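Phosphoribosylaminoimidazole-succinocarboxamide synthase (Saccharomyces cerevisiae, PDB 2CNQ) catalyses the ATP-dependent joining of 4-carboxy-5-aminoimidazole ribotide to L-aspartate, giving SAICAR in de novo purine biosynthesis. Local coordinates at residues R122-G127 / S241-N245. Sequence-based numbering, arbitrary orientation.
With AMZ (aminoimidazole 4-carboxamide ribonucleotide), chain C.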
# COMPACT_ATOMS: atom_id res chain seq x y z
N ARG A 122 4.17 10.87 5.58
CA ARG A 122 5.51 10.60 6.02
C ARG A 122 5.65 10.98 7.46
O ARG A 122 5.46 12.11 7.83
CB ARG A 122 6.51 11.37 5.22
CG ARG A 122 6.37 11.15 3.75
CD ARG A 122 7.38 11.97 3.00
NE ARG A 122 7.12 11.92 1.59
CZ ARG A 122 7.60 11.02 0.78
NH1 ARG A 122 8.49 10.15 1.16
NH2 ARG A 122 7.17 11.02 -0.46
N GLY A 123 5.99 10.02 8.27
CA GLY A 123 6.36 10.30 9.63
C GLY A 123 7.81 10.57 9.81
O GLY A 123 8.21 11.21 10.78
N TYR A 124 8.61 10.08 8.89
CA TYR A 124 10.03 10.09 8.97
C TYR A 124 10.52 10.41 7.61
O TYR A 124 9.91 10.07 6.60
CB TYR A 124 10.55 8.73 9.38
CG TYR A 124 10.12 8.32 10.73
CD1 TYR A 124 8.82 7.92 10.98
CD2 TYR A 124 11.00 8.33 11.78
CE1 TYR A 124 8.44 7.55 12.23
CE2 TYR A 124 10.61 7.94 13.03
CZ TYR A 124 9.33 7.57 13.25
OH TYR A 124 8.91 7.18 14.48
N ILE A 125 11.67 11.06 7.56
CA ILE A 125 12.16 11.54 6.31
C ILE A 125 13.04 10.52 5.66
O ILE A 125 14.09 10.17 6.17
CB ILE A 125 12.80 12.90 6.47
CG1 ILE A 125 13.02 13.50 5.10
CG2 ILE A 125 14.06 12.91 7.30
CD1 ILE A 125 13.38 14.94 5.14
N THR A 126 12.62 10.04 4.51
CA THR A 126 13.34 9.06 3.78
C THR A 126 12.90 9.13 2.36
O THR A 126 12.07 9.92 1.98
CB THR A 126 13.12 7.67 4.39
OG1 THR A 126 13.99 6.75 3.78
CG2 THR A 126 11.72 7.18 4.23
N GLY A 127 13.48 8.32 1.52
CA GLY A 127 12.97 8.17 0.20
C GLY A 127 13.00 9.45 -0.55
O GLY A 127 13.96 10.22 -0.48
N SER A 241 4.16 0.94 2.13
CA SER A 241 4.75 1.56 3.28
C SER A 241 6.16 1.20 3.42
O SER A 241 6.62 0.22 2.86
CB SER A 241 4.06 1.05 4.54
OG SER A 241 2.67 1.03 4.38
N ARG A 242 6.85 1.95 4.27
CA ARG A 242 8.15 1.58 4.74
C ARG A 242 8.04 1.29 6.19
O ARG A 242 7.52 2.08 6.96
CB ARG A 242 9.15 2.65 4.48
CG ARG A 242 9.48 2.75 3.04
CD ARG A 242 10.35 3.93 2.81
NE ARG A 242 10.69 4.02 1.41
CZ ARG A 242 10.58 5.10 0.67
NH1 ARG A 242 11.04 5.04 -0.55
NH2 ARG A 242 10.02 6.20 1.12
N PHE A 243 8.52 0.11 6.55
CA PHE A 243 8.50 -0.37 7.89
C PHE A 243 9.90 -0.61 8.35
O PHE A 243 10.63 -1.36 7.73
CB PHE A 243 7.74 -1.66 7.96
CG PHE A 243 6.32 -1.56 7.58
CD1 PHE A 243 5.76 -2.42 6.67
CD2 PHE A 243 5.50 -0.64 8.17
CE1 PHE A 243 4.42 -2.38 6.38
CE2 PHE A 243 4.17 -0.58 7.85
CZ PHE A 243 3.62 -1.47 6.97
N TRP A 244 10.24 0.02 9.46
CA TRP A 244 11.54 -0.10 10.04
C TRP A 244 11.43 -0.73 11.39
O TRP A 244 10.47 -0.58 12.09
CB TRP A 244 12.15 1.26 10.20
CG TRP A 244 12.37 1.96 8.93
CD1 TRP A 244 12.50 1.41 7.70
CD2 TRP A 244 12.53 3.35 8.77
NE1 TRP A 244 12.72 2.37 6.79
CE2 TRP A 244 12.76 3.58 7.42
CE3 TRP A 244 12.47 4.43 9.64
CZ2 TRP A 244 12.98 4.84 6.93
CZ3 TRP A 244 12.67 5.67 9.16
CH2 TRP A 244 12.91 5.88 7.80
N ASN A 245 12.46 -1.44 11.75
CA ASN A 245 12.56 -1.99 13.07
C ASN A 245 12.92 -0.90 14.04
O ASN A 245 13.93 -0.24 13.89
CB ASN A 245 13.60 -3.08 13.03
CG ASN A 245 13.71 -3.79 14.31
OD1 ASN A 245 13.07 -4.84 14.48
ND2 ASN A 245 14.49 -3.31 15.20
O5 AMZ C . 2.18 2.46 -4.93
C6 AMZ C . 2.49 3.62 -5.05
N2 AMZ C . 2.20 4.36 -6.11
C3A AMZ C . 3.20 4.31 -3.98
C7A AMZ C . 3.63 3.75 -2.82
N3 AMZ C . 3.48 2.51 -2.30
N1 AMZ C . 3.56 5.61 -4.01
C5 AMZ C . 4.19 5.85 -2.89
N AMZ C . 4.26 4.72 -2.15
C1 AMZ C . 4.82 4.61 -0.83
C2 AMZ C . 6.23 4.11 -0.80
C3 AMZ C . 6.75 4.71 0.48
O2 AMZ C . 6.29 3.90 1.53
O1 AMZ C . 6.24 2.70 -0.82
O AMZ C . 4.89 5.91 -0.33
C AMZ C . 6.03 6.05 0.49
C4 AMZ C . 6.87 7.20 0.02
O3 AMZ C . 7.55 6.81 -1.16
P AMZ C . 8.64 7.80 -1.76
OP1 AMZ C . 7.92 8.97 -2.33
O4 AMZ C . 9.32 6.97 -2.83
OP2 AMZ C . 9.58 8.22 -0.68
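R122 and R242 reach the phosphate of the bound AMZ from different strands and share its oxygen OP2. R122 meets the phosphate edge-on, the phosphorus lying in its guanidinium plane, and donates two nearly straight bonds, NH1 to AMZ OP2 and NH2 to AMZ OP1, both 2.9 Å. From R242, NH2 gives AMZ OP2 a shorter bond of 2.7 Å, while NH1 reaches AMZ O4 only weakly. One face of the R242 guanidinium lies against C3 of the ribose and the other against the backbone of G127. The R242 chain, extended from CG to NE, carries this flat group past the methyl of T126, whose CG2 is 3.7 Å from R242 NH2. W244 turns its benzo edge to the loop: T126 CB lies in the indole plane, and W244 CZ3 packs 3.7 Å from Y124 CB. The same edge faces the Y124 ring in an offset edge-to-face pair, planes at 73°. D215 forms a salt bridge with R242, and H140 NE2 is hydrogen-bonded to R122 NH2. With no hydrogen bond joining the segments, van der Waals packing and the shared phosphate link them; the two guanidinium groups probably balance the phosphate charge, consistent with a site holding the ribotide substrate by its phosphate.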